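Local atomic coordinates of hypothetical protein (Staphylococcus aureus subsp. aureus, PDB entry 1QYI), a protein that is of unknown function but is probably a hydrolase of the haloacid dehalogenase superfamily, perhaps acting on phosphorylated substrates. Residues Val220-Asn225 / Leu252-Phe258; Ile208-Ile213 / Val247-Leu252; Val8-Ser14 / Thr238-Tyr242; Ala260-Ala264 / Ala292-Asn297. The contacts are given in a common frame with arbitrary orientation. Numbering follows the deposited sequence.

Contact 1 of 4, residues Val220-Asn225 / Leu252-Phe258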
loop_
_atom_site.group_PDB
_atom_site.type_symbol
_atom_site.label_atom_id
_atom_site.label_comp_id
_atom_site.label_asym_id
_atom_site.label_seq_id
_atom_site.Cartn_x
_atom_site.Cartn_y
_atom_site.Cartn_z
ATOM N N VAL A 220 -10.657 -3.459 -20.921
ATOM C CA VAL A 220 -9.448 -2.647 -21.032
ATOM C C VAL A 220 -8.471 -3.267 -22.028
ATOM O O VAL A 220 -7.671 -2.562 -22.628
ATOM C CB VAL A 220 -8.715 -2.453 -19.661
ATOM C CG1 VAL A 220 -9.716 -2.209 -18.557
ATOM C CG2 VAL A 220 -7.831 -3.636 -19.359
ATOM N N LYS A 221 -8.543 -4.582 -22.213
ATOM C CA LYS A 221 -7.652 -5.246 -23.153
ATOM C C LYS A 221 -7.957 -4.792 -24.576
ATOM O O LYS A 221 -7.094 -4.864 -25.450
ATOM C CB LYS A 221 -7.788 -6.764 -23.059
ATOM C CG LYS A 221 -7.054 -7.415 -21.899
ATOM C CD LYS A 221 -7.424 -8.892 -21.818
ATOM C CE LYS A 221 -6.648 -9.619 -20.724
ATOM N NZ LYS A 221 -7.161 -11.005 -20.494
ATOM N N VAL A 222 -9.187 -4.330 -24.808
ATOM C CA VAL A 222 -9.593 -3.839 -26.127
ATOM C C VAL A 222 -9.186 -2.377 -26.272
ATOM O O VAL A 222 -8.811 -1.927 -27.353
ATOM C CB VAL A 222 -11.127 -3.937 -26.330
ATOM C CG1 VAL A 222 -11.509 -3.337 -27.682
ATOM C CG2 VAL A 222 -11.582 -5.386 -26.255
ATOM N N LEU A 223 -9.275 -1.639 -25.169
ATOM C CA LEU A 223 -8.905 -0.230 -25.143
ATOM C C LEU A 223 -7.409 -0.082 -25.358
ATOM O O LEU A 223 -6.967 0.754 -26.141
ATOM C CB LEU A 223 -9.303 0.396 -23.801
ATOM C CG LEU A 223 -8.615 1.696 -23.351
ATOM C CD1 LEU A 223 -8.932 2.838 -24.319
ATOM C CD2 LEU A 223 -9.068 2.033 -21.934
ATOM N N LEU A 224 -6.626 -0.895 -24.659
ATOM C CA LEU A 224 -5.170 -0.843 -24.791
ATOM C C LEU A 224 -4.751 -1.247 -26.197
ATOM O O LEU A 224 -3.863 -0.639 -26.792
ATOM C CB LEU A 224 -4.509 -1.771 -23.767
ATOM C CG LEU A 224 -4.738 -1.385 -22.305
ATOM C CD1 LEU A 224 -4.075 -2.406 -21.396
ATOM C CD2 LEU A 224 -4.184 0.011 -22.057
ATOM N N ASN A 225 -5.402 -2.284 -26.714
ATOM C CA ASN A 225 -5.132 -2.795 -28.049
ATOM C C ASN A 225 -5.386 -1.719 -29.107
ATOM O O ASN A 225 -4.549 -1.495 -29.975
ATOM C CB ASN A 225 -6.014 -4.022 -28.312
ATOM C CG ASN A 225 -5.581 -4.803 -29.535
ATOM O OD1 ASN A 225 -4.408 -5.167 -29.677
ATOM N ND2 ASN A 225 -6.527 -5.078 -30.421
ATOM N N LEU A 252 -3.283 -11.014 -14.796
ATOM C CA LEU A 252 -4.479 -10.455 -15.422
ATOM C C LEU A 252 -4.469 -10.436 -16.943
ATOM O O LEU A 252 -5.526 -10.353 -17.571
ATOM C CB LEU A 252 -4.718 -9.039 -14.906
ATOM C CG LEU A 252 -5.007 -8.934 -13.407
ATOM C CD1 LEU A 252 -4.885 -7.488 -12.974
ATOM C CD2 LEU A 252 -6.395 -9.483 -13.116
ATOM N N GLY A 253 -3.282 -10.510 -17.537
ATOM C CA GLY A 253 -3.178 -10.491 -18.988
ATOM C C GLY A 253 -3.033 -9.088 -19.563
ATOM O O GLY A 253 -3.374 -8.847 -20.716
ATOM N N LEU A 254 -2.519 -8.157 -18.766
ATOM C CA LEU A 254 -2.351 -6.790 -19.231
ATOM C C LEU A 254 -0.898 -6.530 -19.598
ATOM O O LEU A 254 -0.600 -5.707 -20.466
ATOM C CB LEU A 254 -2.798 -5.806 -18.149
ATOM C CG LEU A 254 -4.239 -5.955 -17.658
ATOM C CD1 LEU A 254 -4.472 -5.036 -16.476
ATOM C CD2 LEU A 254 -5.214 -5.651 -18.784
ATOM N N LEU A 255 0.003 -7.245 -18.940
ATOM C CA LEU A 255 1.432 -7.087 -19.173
ATOM C C LEU A 255 1.829 -7.057 -20.651
ATOM O O LEU A 255 2.642 -6.236 -21.059
ATOM C CB LEU A 255 2.198 -8.194 -18.449
ATOM C CG LEU A 255 3.676 -7.890 -18.221
ATOM C CD1 LEU A 255 3.804 -6.637 -17.374
ATOM C CD2 LEU A 255 4.337 -9.076 -17.542
ATOM N N PRO A 256 1.270 -7.960 -21.472
ATOM C CA PRO A 256 1.610 -7.984 -22.900
ATOM C C PRO A 256 1.444 -6.650 -23.647
ATOM O O PRO A 256 1.976 -6.483 -24.750
ATOM C CB PRO A 256 0.698 -9.083 -23.447
ATOM C CG PRO A 256 0.665 -10.060 -22.305
ATOM C CD PRO A 256 0.471 -9.147 -21.105
ATOM N N TYR A 257 0.720 -5.707 -23.044
ATOM C CA TYR A 257 0.481 -4.387 -23.647
ATOM C C TYR A 257 1.462 -3.337 -23.146
ATOM O O TYR A 257 1.343 -2.161 -23.489
ATOM C CB TYR A 257 -0.932 -3.903 -23.330
ATOM C CG TYR A 257 -2.009 -4.822 -23.836
ATOM C CD1 TYR A 257 -2.310 -4.894 -25.200
ATOM C CD2 TYR A 257 -2.721 -5.632 -22.956
ATOM C CE1 TYR A 257 -3.295 -5.756 -25.673
ATOM C CE2 TYR A 257 -3.701 -6.496 -23.410
ATOM C CZ TYR A 257 -3.987 -6.559 -24.766
ATOM O OH TYR A 257 -4.954 -7.434 -25.199
ATOM N N PHE A 258 2.429 -3.764 -22.341
ATOM C CA PHE A 258 3.420 -2.854 -21.784
ATOM C C PHE A 258 4.817 -3.445 -21.912
ATOM O O PHE A 258 5.077 -4.522 -21.385
ATOM C CB PHE A 258 3.129 -2.609 -20.303
ATOM C CG PHE A 258 1.776 -2.036 -20.036
ATOM C CD1 PHE A 258 1.586 -0.662 -20.007
ATOM C CD2 PHE A 258 0.683 -2.867 -19.821
ATOM C CE1 PHE A 258 0.332 -0.127 -19.767
ATOM C CE2 PHE A 258 -0.577 -2.338 -19.580
ATOM C CZ PHE A 258 -0.753 -0.964 -19.554
#

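Contact 2 of 4, residues Ile208-Ile213 / Val247-Leu252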
loop_
_atom_site.group_PDB
_atom_site.type_symbol
_atom_site.label_atom_id
_atom_site.label_comp_id
_atom_site.label_asym_id
_atom_site.label_seq_id
_atom_site.Cartn_x
_atom_site.Cartn_y
_atom_site.Cartn_z
ATOM N N ILE A 208 -2.037 -11.123 -4.100
ATOM C CA ILE A 208 -1.513 -10.265 -5.151
ATOM C C ILE A 208 -2.155 -10.777 -6.429
ATOM O O ILE A 208 -2.317 -10.043 -7.400
ATOM C CB ILE A 208 0.039 -10.362 -5.260
ATOM C CG1 ILE A 208 0.550 -9.315 -6.241
ATOM C CG2 ILE A 208 0.465 -11.754 -5.751
ATOM C CD1 ILE A 208 2.057 -9.212 -6.258
ATOM N N TYR A 209 -2.533 -12.052 -6.404
ATOM C CA TYR A 209 -3.183 -12.687 -7.539
ATOM C C TYR A 209 -4.697 -12.461 -7.540
ATOM O O TYR A 209 -5.368 -12.788 -8.508
ATOM C CB TYR A 209 -2.884 -14.182 -7.528
ATOM C CG TYR A 209 -1.431 -14.506 -7.692
ATOM C CD1 TYR A 209 -0.817 -14.442 -8.940
ATOM C CD2 TYR A 209 -0.675 -14.936 -6.602
ATOM C CE1 TYR A 209 0.518 -14.820 -9.097
ATOM C CE2 TYR A 209 0.656 -15.305 -6.747
ATOM C CZ TYR A 209 1.248 -15.252 -7.997
ATOM O OH TYR A 209 2.565 -15.656 -8.145
ATOM N N GLN A 210 -5.234 -11.909 -6.458
ATOM C CA GLN A 210 -6.670 -11.660 -6.393
ATOM C C GLN A 210 -6.886 -10.184 -6.144
ATOM O O GLN A 210 -7.701 -9.789 -5.308
ATOM C CB GLN A 210 -7.319 -12.462 -5.265
ATOM C CG GLN A 210 -6.772 -13.869 -5.141
ATOM C CD GLN A 210 -7.598 -14.736 -4.229
ATOM O OE1 GLN A 210 -7.171 -15.818 -3.841
ATOM N NE2 GLN A 210 -8.799 -14.274 -3.894
ATOM N N GLU A 211 -6.138 -9.370 -6.879
ATOM C CA GLU A 211 -6.203 -7.923 -6.757
ATOM C C GLU A 211 -7.573 -7.411 -7.234
ATOM O O GLU A 211 -8.177 -7.953 -8.165
ATOM C CB GLU A 211 -5.058 -7.310 -7.577
ATOM C CG GLU A 211 -4.592 -5.928 -7.129
ATOM C CD GLU A 211 -3.645 -5.955 -5.921
ATOM O OE1 GLU A 211 -2.608 -6.644 -5.968
ATOM O OE2 GLU A 211 -3.929 -5.269 -4.921
ATOM N N ILE A 212 -8.060 -6.373 -6.561
ATOM C CA ILE A 212 -9.344 -5.747 -6.868
ATOM C C ILE A 212 -9.262 -4.930 -8.169
ATOM O O ILE A 212 -8.545 -3.935 -8.254
ATOM C CB ILE A 212 -9.798 -4.821 -5.712
ATOM C CG1 ILE A 212 -8.783 -4.846 -4.568
ATOM C CG2 ILE A 212 -11.118 -5.308 -5.158
ATOM C CD1 ILE A 212 -7.357 -4.349 -4.911
ATOM N N ILE A 213 -10.011 -5.355 -9.178
ATOM C CA ILE A 213 -9.993 -4.671 -10.453
ATOM C C ILE A 213 -10.917 -3.457 -10.424
ATOM O O ILE A 213 -11.963 -3.478 -9.769
ATOM C CB ILE A 213 -10.455 -5.606 -11.594
ATOM C CG1 ILE A 213 -10.064 -7.063 -11.306
ATOM C CG2 ILE A 213 -9.887 -5.110 -12.912
ATOM C CD1 ILE A 213 -8.571 -7.346 -11.279
ATOM N N VAL A 247 3.601 -9.044 -11.368
ATOM C CA VAL A 247 2.769 -10.196 -11.051
ATOM C C VAL A 247 1.284 -9.964 -11.290
ATOM O O VAL A 247 0.635 -10.746 -11.986
ATOM C CB VAL A 247 2.985 -10.645 -9.593
ATOM C CG1 VAL A 247 2.134 -11.862 -9.277
ATOM C CG2 VAL A 247 4.456 -10.957 -9.369
ATOM N N PRO A 248 0.722 -8.885 -10.725
ATOM C CA PRO A 248 -0.707 -8.619 -10.926
ATOM C C PRO A 248 -1.057 -8.472 -12.411
ATOM O O PRO A 248 -1.936 -9.164 -12.921
ATOM C CB PRO A 248 -0.935 -7.324 -10.148
ATOM C CG PRO A 248 0.135 -7.366 -9.085
ATOM C CD PRO A 248 1.327 -7.882 -9.834
ATOM N N PHE A 249 -0.358 -7.574 -13.099
ATOM C CA PHE A 249 -0.605 -7.346 -14.520
ATOM C C PHE A 249 -0.406 -8.613 -15.338
ATOM O O PHE A 249 -1.124 -8.866 -16.309
ATOM C CB PHE A 249 0.299 -6.226 -15.057
ATOM C CG PHE A 249 -0.292 -4.844 -14.906
ATOM C CD1 PHE A 249 -0.723 -4.384 -13.667
ATOM C CD2 PHE A 249 -0.411 -4.001 -16.005
ATOM C CE1 PHE A 249 -1.264 -3.106 -13.524
ATOM C CE2 PHE A 249 -0.951 -2.718 -15.868
ATOM C CZ PHE A 249 -1.376 -2.276 -14.620
ATOM N N GLU A 250 0.574 -9.405 -14.933
ATOM C CA GLU A 250 0.894 -10.662 -15.588
ATOM C C GLU A 250 -0.299 -11.612 -15.474
ATOM O O GLU A 250 -0.848 -12.050 -16.482
ATOM C CB GLU A 250 2.146 -11.239 -14.918
ATOM C CG GLU A 250 2.303 -12.733 -14.990
ATOM C CD GLU A 250 2.173 -13.265 -16.385
ATOM O OE1 GLU A 250 2.856 -12.736 -17.284
ATOM O OE2 GLU A 250 1.387 -14.217 -16.577
ATOM N N ASN A 251 -0.702 -11.904 -14.240
ATOM C CA ASN A 251 -1.833 -12.788 -13.958
ATOM C C ASN A 251 -3.116 -12.326 -14.656
ATOM O O ASN A 251 -3.925 -13.149 -15.081
ATOM C CB ASN A 251 -2.034 -12.872 -12.432
ATOM C CG ASN A 251 -3.383 -13.470 -12.025
ATOM O OD1 ASN A 251 -4.261 -12.765 -11.524
ATOM N ND2 ASN A 251 -3.543 -14.771 -12.227
ATOM N N LEU A 252 -3.283 -11.014 -14.796
ATOM C CA LEU A 252 -4.479 -10.455 -15.422
ATOM C C LEU A 252 -4.469 -10.436 -16.943
ATOM O O LEU A 252 -5.526 -10.353 -17.571
ATOM C CB LEU A 252 -4.718 -9.039 -14.906
ATOM C CG LEU A 252 -5.007 -8.934 -13.407
ATOM C CD1 LEU A 252 -4.885 -7.488 -12.974
ATOM C CD2 LEU A 252 -6.395 -9.483 -13.116
#

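Contact 3 of 4, residues Val8-Ser14 / Thr238-Tyr242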
loop_
_atom_site.group_PDB
_atom_site.type_symbol
_atom_site.label_atom_id
_atom_site.label_comp_id
_atom_site.label_asym_id
_atom_site.label_seq_id
_atom_site.Cartn_x
_atom_site.Cartn_y
_atom_site.Cartn_z
ATOM N N VAL A 8 -0.946 2.835 -11.902
ATOM C CA VAL A 8 -1.632 1.586 -11.606
ATOM C C VAL A 8 -2.782 1.728 -10.617
ATOM O O VAL A 8 -3.941 1.553 -10.996
ATOM C CB VAL A 8 -0.646 0.521 -11.110
ATOM C CG1 VAL A 8 -1.350 -0.812 -11.006
ATOM C CG2 VAL A 8 0.534 0.417 -12.079
ATOM N N ASP A 9 -2.484 2.044 -9.361
ATOM C CA ASP A 9 -3.563 2.192 -8.405
ATOM C C ASP A 9 -4.350 3.437 -8.735
ATOM O O ASP A 9 -3.777 4.475 -9.076
ATOM C CB ASP A 9 -3.054 2.272 -6.961
ATOM C CG ASP A 9 -2.487 0.948 -6.463
ATOM O OD1 ASP A 9 -2.983 -0.124 -6.884
ATOM O OD2 ASP A 9 -1.551 0.986 -5.635
ATOM N N GLY A 10 -5.673 3.310 -8.633
ATOM C CA GLY A 10 -6.569 4.408 -8.922
ATOM C C GLY A 10 -6.936 4.455 -10.391
ATOM O O GLY A 10 -7.739 5.293 -10.795
ATOM N N VAL A 11 -6.354 3.551 -11.182
ATOM C CA VAL A 11 -6.598 3.491 -12.624
ATOM C C VAL A 11 -7.045 2.106 -13.086
ATOM O O VAL A 11 -8.148 1.928 -13.602
ATOM C CB VAL A 11 -5.320 3.853 -13.427
ATOM C CG1 VAL A 11 -5.568 3.652 -14.912
ATOM C CG2 VAL A 11 -4.904 5.281 -13.145
ATOM N N PHE A 12 -6.150 1.137 -12.911
ATOM C CA PHE A 12 -6.382 -0.248 -13.305
ATOM C C PHE A 12 -6.773 -1.094 -12.098
ATOM O O PHE A 12 -7.676 -1.933 -12.176
ATOM C CB PHE A 12 -5.107 -0.826 -13.921
ATOM C CG PHE A 12 -4.769 -0.268 -15.285
ATOM C CD1 PHE A 12 -5.432 -0.727 -16.430
ATOM C CD2 PHE A 12 -3.761 0.686 -15.432
ATOM C CE1 PHE A 12 -5.092 -0.253 -17.704
ATOM C CE2 PHE A 12 -3.414 1.165 -16.699
ATOM C CZ PHE A 12 -4.083 0.693 -17.845
ATOM N N LEU A 13 -6.078 -0.879 -10.984
ATOM C CA LEU A 13 -6.332 -1.629 -9.754
ATOM C C LEU A 13 -6.565 -0.684 -8.579
ATOM O O LEU A 13 -6.219 0.490 -8.646
ATOM C CB LEU A 13 -5.128 -2.512 -9.439
ATOM C CG LEU A 13 -4.484 -3.341 -10.556
ATOM C CD1 LEU A 13 -3.232 -3.990 -9.991
ATOM C CD2 LEU A 13 -5.448 -4.405 -11.097
ATOM N N SER A 14 -7.156 -1.188 -7.504
ATOM C CA SER A 14 -7.375 -0.347 -6.341
ATOM C C SER A 14 -6.464 -0.832 -5.229
ATOM O O SER A 14 -5.776 -1.838 -5.391
ATOM C CB SER A 14 -8.839 -0.384 -5.900
ATOM O OG SER A 14 -9.303 -1.711 -5.750
ATOM N N THR A 238 4.338 3.708 -11.399
ATOM C CA THR A 238 3.560 3.495 -10.174
ATOM C C THR A 238 4.415 3.573 -8.910
ATOM O O THR A 238 5.645 3.554 -8.976
ATOM C CB THR A 238 2.857 2.115 -10.181
ATOM O OG1 THR A 238 2.109 1.956 -8.970
ATOM C CG2 THR A 238 3.878 0.993 -10.293
ATOM N N GLY A 239 3.744 3.661 -7.764
ATOM C CA GLY A 239 4.433 3.716 -6.487
ATOM C C GLY A 239 4.640 2.312 -5.947
ATOM O O GLY A 239 5.293 2.113 -4.924
ATOM N N ARG A 240 4.063 1.336 -6.642
ATOM C CA ARG A 240 4.180 -0.067 -6.271
ATOM C C ARG A 240 5.559 -0.611 -6.639
ATOM O O ARG A 240 6.155 -0.184 -7.633
ATOM C CB ARG A 240 3.139 -0.902 -7.022
ATOM C CG ARG A 240 1.687 -0.595 -6.712
ATOM C CD ARG A 240 0.795 -1.585 -7.441
ATOM N NE ARG A 240 -0.559 -1.617 -6.904
ATOM C CZ ARG A 240 -1.263 -2.730 -6.733
ATOM N NH1 ARG A 240 -0.748 -3.914 -7.054
ATOM N NH2 ARG A 240 -2.487 -2.656 -6.235
ATOM N N PRO A 241 6.099 -1.539 -5.834
ATOM C CA PRO A 241 7.412 -2.082 -6.192
ATOM C C PRO A 241 7.272 -2.996 -7.419
ATOM O O PRO A 241 6.156 -3.263 -7.897
ATOM C CB PRO A 241 7.842 -2.833 -4.927
ATOM C CG PRO A 241 6.535 -3.216 -4.285
ATOM C CD PRO A 241 5.718 -1.947 -4.469
ATOM N N TYR A 242 8.402 -3.484 -7.915
ATOM C CA TYR A 242 8.429 -4.342 -9.098
ATOM C C TYR A 242 7.444 -5.493 -9.138
ATOM O O TYR A 242 6.658 -5.609 -10.070
ATOM C CB TYR A 242 9.826 -4.925 -9.309
ATOM C CG TYR A 242 9.897 -5.829 -10.520
ATOM C CD1 TYR A 242 9.743 -5.304 -11.813
ATOM C CD2 TYR A 242 10.116 -7.200 -10.384
ATOM C CE1 TYR A 242 9.811 -6.121 -12.940
ATOM C CE2 TYR A 242 10.186 -8.029 -11.501
ATOM C CZ TYR A 242 10.035 -7.482 -12.778
ATOM O OH TYR A 242 10.125 -8.298 -13.887
#

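Contact 4 of 4, residues Ala260-Ala264 / Ala292-Asn297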
loop_
_atom_site.group_PDB
_atom_site.type_symbol
_atom_site.label_atom_id
_atom_site.label_comp_id
_atom_site.label_asym_id
_atom_site.label_seq_id
_atom_site.Cartn_x
_atom_site.Cartn_y
_atom_site.Cartn_z
ATOM N N ALA A 260 8.512 -4.160 -21.027
ATOM C CA ALA A 260 9.201 -4.163 -19.746
ATOM C C ALA A 260 10.151 -2.979 -19.535
ATOM O O ALA A 260 10.405 -2.583 -18.394
ATOM C CB ALA A 260 9.959 -5.480 -19.562
ATOM N N ASP A 261 10.677 -2.408 -20.615
ATOM C CA ASP A 261 11.601 -1.284 -20.476
ATOM C C ASP A 261 10.898 0.042 -20.221
ATOM O O ASP A 261 11.537 1.060 -19.943
ATOM C CB ASP A 261 12.489 -1.164 -21.718
ATOM C CG ASP A 261 13.966 -1.244 -21.379
ATOM O OD1 ASP A 261 14.786 -1.431 -22.304
ATOM O OD2 ASP A 261 14.308 -1.117 -20.180
ATOM N N PHE A 262 9.575 0.027 -20.304
ATOM C CA PHE A 262 8.800 1.234 -20.094
ATOM C C PHE A 262 7.860 1.119 -18.903
ATOM O O PHE A 262 6.762 1.675 -18.905
ATOM C CB PHE A 262 8.016 1.557 -21.359
ATOM C CG PHE A 262 8.885 1.781 -22.559
ATOM C CD1 PHE A 262 9.851 2.779 -22.553
ATOM C CD2 PHE A 262 8.743 0.994 -23.695
ATOM C CE1 PHE A 262 10.661 2.993 -23.662
ATOM C CE2 PHE A 262 9.546 1.196 -24.813
ATOM C CZ PHE A 262 10.506 2.199 -24.794
ATOM N N ILE A 263 8.291 0.371 -17.894
ATOM C CA ILE A 263 7.512 0.215 -16.679
ATOM C C ILE A 263 8.381 0.664 -15.516
ATOM O O ILE A 263 9.296 -0.045 -15.097
ATOM C CB ILE A 263 7.081 -1.241 -16.462
ATOM C CG1 ILE A 263 6.236 -1.718 -17.648
ATOM C CG2 ILE A 263 6.294 -1.355 -15.158
ATOM C CD1 ILE A 263 5.704 -3.147 -17.516
ATOM N N ALA A 264 8.109 1.866 -15.020
ATOM C CA ALA A 264 8.857 2.427 -13.900
ATOM C C ALA A 264 8.098 2.134 -12.601
ATOM O O ALA A 264 6.882 2.333 -12.528
ATOM C CB ALA A 264 9.022 3.931 -14.094
ATOM N N ALA A 292 11.363 7.850 -16.766
ATOM C CA ALA A 292 11.976 6.554 -17.001
ATOM C C ALA A 292 11.045 5.689 -17.846
ATOM O O ALA A 292 11.493 4.900 -18.676
ATOM C CB ALA A 292 12.259 5.875 -15.678
ATOM N N ALA A 293 9.747 5.848 -17.624
ATOM C CA ALA A 293 8.736 5.095 -18.345
ATOM C C ALA A 293 8.566 5.619 -19.764
ATOM O O ALA A 293 8.002 4.942 -20.633
ATOM C CB ALA A 293 7.417 5.173 -17.610
ATOM N N LEU A 294 9.072 6.821 -20.000
ATOM C CA LEU A 294 8.953 7.444 -21.304
ATOM C C LEU A 294 10.141 7.167 -22.216
ATOM O O LEU A 294 9.956 6.688 -23.330
ATOM C CB LEU A 294 8.762 8.953 -21.132
ATOM C CG LEU A 294 8.152 9.735 -22.302
ATOM C CD1 LEU A 294 7.535 11.034 -21.798
ATOM C CD2 LEU A 294 9.212 10.002 -23.332
ATOM N N TYR A 295 11.354 7.457 -21.751
ATOM C CA TYR A 295 12.543 7.242 -22.570
ATOM C C TYR A 295 13.144 5.838 -22.474
ATOM O O TYR A 295 13.790 5.368 -23.409
ATOM C CB TYR A 295 13.609 8.284 -22.226
ATOM C CG TYR A 295 13.156 9.709 -22.422
ATOM C CD1 TYR A 295 12.667 10.144 -23.655
ATOM C CD2 TYR A 295 13.201 10.628 -21.368
ATOM C CE1 TYR A 295 12.229 11.458 -23.834
ATOM C CE2 TYR A 295 12.763 11.946 -21.537
ATOM C CZ TYR A 295 12.279 12.351 -22.772
ATOM O OH TYR A 295 11.833 13.643 -22.956
ATOM N N GLY A 296 12.932 5.164 -21.353
ATOM C CA GLY A 296 13.482 3.831 -21.196
ATOM C C GLY A 296 13.925 3.653 -19.761
ATOM O O GLY A 296 14.349 4.611 -19.117
ATOM N N ASN A 297 13.837 2.436 -19.247
ATOM C CA ASN A 297 14.214 2.210 -17.868
ATOM C C ASN A 297 15.567 1.528 -17.709
ATOM O O ASN A 297 15.647 0.339 -17.407
ATOM C CB ASN A 297 13.123 1.410 -17.160
ATOM C CG ASN A 297 13.374 1.283 -15.676
ATOM O OD1 ASN A 297 13.815 2.235 -15.022
ATOM N ND2 ASN A 297 13.066 0.116 -15.124
HETATM O O HOH W 1 12.709 -2.036 -17.301
#

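Contact 1 of 4, residues Val220-Asn225 / Leu252-Phe258
Tyr257 lies against helix 217-229, with Leu224 CB above one face of its ring: the carbon is 4.2 Å from the ring centroid and 22° off the normal, a CH-pi contact. Leu224 CD1 reaches further along the same side chain, 3.8 Å from Tyr257 CD2, and also comes within 3.9 Å of Phe258 CE2 and 4.3 Å of Leu254 CD2, so this leucine fills the space between the three side chains of the loop. Leu224, Tyr257 and Phe258 also touch Leu234 on strand 233-237. That places the contact on one face of the parallel sheet of a Rossmann-like alpha/beta fold, where the loop leading out of helix 242-252 turns back toward edge strand 263-264 and packs on the neighbouring helix. Gly253 ends helix 242-252 in a Schellman motif with phi 90°, and the short 3-10 turn 255-257 then presents Tyr257. One turn before Leu224, Lys221 stretches out with chi2 to chi4 all trans. Its CE lies 3.4 Å from Gly253 O, and its NZ gives a weak hydrogen bond of 3.4 Å to Leu252 O, a carbonyl at the C-terminal end of the helix. A CB on residue 253 would clash with this ammonium group. Beside the lysine, Val220 CG2 meets Leu254 CD2 at 3.4 Å.

Contact 2 of 4, residues Ile208-Ile213 / Val247-Leu252
Val247 points its CB at the loop and is gripped from two sides: Ile208 CD1 lies 3.7 Å from Val247 CB, and Tyr209 CE1 lies 3.4 Å from Val247 CG1. At Pro248, whose nitrogen has no hydrogen to give to the preceding turn, helix 242-252 is kinked. The proline ring takes up Ile208 at 3.5 Å between Pro248 CG and Ile208 CG1, and the backbones come closest here, with Tyr209 CA 5.8 Å from Pro248 CA. Phe249 turns inward instead, edge-to-face with Phe12. One turn after Val247, Asn251 again faces the loop, its CB near the plane of the Tyr209 ring and 4.0 Å from Tyr209 CD1. Leu252 closes the row, its CD2 3.6 Å from Ile213 CD1. The contact is thus a mainly apolar strip along one side of the helix. Residues 208-213 bring the chain back from the long, largely helical insertion that follows the loop of residues 8-14, consistent with a HAD cap domain. Ile208, Tyr209 and Val247 also meet helix 172-195 through Tyr185 and Leu190, while Ile212 packs on helix 16-31 and pairs by backbone with Ser14, where the two connections between insertion and sheet-bearing core run side by side.

Contact 3 of 4, residues Val8-Ser14 / Thr238-Tyr242
Two loops at the C-terminal ends of adjacent parallel strands, 3-6 and 233-237, meet here, where HAD enzymes carry their active site. The first holds the end of the Asp-x-Asp signature, with Asp9 as its second aspartate, and then the single helical turn called the squiggle: Val11 N, Phe12 N and Leu13 N all bond to Val8 O, at 3.1, 3.0 and 3.2 Å. The second starts with Thr238, which by position matches the motif II threonine or serine of the superfamily. Its OG1 accepts from Arg240 N at 3.1 Å, an ST turn. Arg240 then reaches across to Asp9 in a salt bridge. Arg240 NH2 bonds to Asp9 OD1 at 2.7 Å, and Arg240 NE bonds to Asp9 OD2 at 3.1 Å and weakly to Asp9 OD1 at 2.8 Å. Val8 CG1 and Leu13 CD1 lie over the guanidinium face, and Val8 CG2 packs on Thr238 CB at 3.4 Å. In HAD phosphatases the second aspartate commonly serves as general acid and base. With both carboxylate oxygens bound to arginine, Asp9 is probably ionised and fixed in orientation in this structure, so any proton transfer by it would have to contend with the ion pair.

Contact 4 of 4, residues Ala260-Ala264 / Ala292-Asn297
Strand 263-264, the edge of the parallel Rossmann-like sheet, receives helix 288-295 on one of its faces. Apolar contact at the strand itself is made by small residues: Ala264 points at the helix, and its CB lies 4.1 Å from both Ala292 CB and Ala293 CB, so three methyl groups let helix and strand come close. Ile263 points the other way, toward Leu255 and Phe258 across the sheet. The aromatic part belongs to Phe262, whose ring lies along the C-terminal turn of the helix. Its CD1 is 3.4 Å from Ala293 O, and its CE1 is 3.8 Å from both Leu294 O and Gly296 CA. The edge of the ring faces Tyr295 O. Lys3 adds a cation-pi contact to the same ring. The backbones also approach closely here, Phe262 CA lying 4.2 Å from Ala293 CA. Beyond the helix, Gly296 takes a positive phi and swings the chain back over residue 261. Polar contacts follow: Asn297 N gives a weak hydrogen bond of 2.8 Å to Asp261 O, and the amide of Asn297 is held by Tyr302 at OD1 and by Asp268 at ND2. A water accepts from Asn297 ND2 at 3.1 Å and donates to Ala260 O at 2.6 Å and, weakly, to Asp261 OD2 at 3.4 Å.

How the contacts relate
Contact 3 joins the first two strands of the sheet at the presumed active site, pairing residues 8-14 with a loop more than 220 residues later; the helical insertion lies between. Its centre is 11 Å from that of contact 2, where the insertion returns, and the two are tied by Ile212 O to Ser14 N at 3.2 Å. Helix 242-252 runs on from contact 2 into contact 1, centres 13 Å apart, and they share Leu252. Contact 4 follows in the chain, its centre 15 Å from contact 3, and is linked by Thr238 N to Ala264 O at 3.1 Å. Ile263 meets contact 1 from the other face of strand 263-264, so contacts 1 and 4 flank the sheet edge.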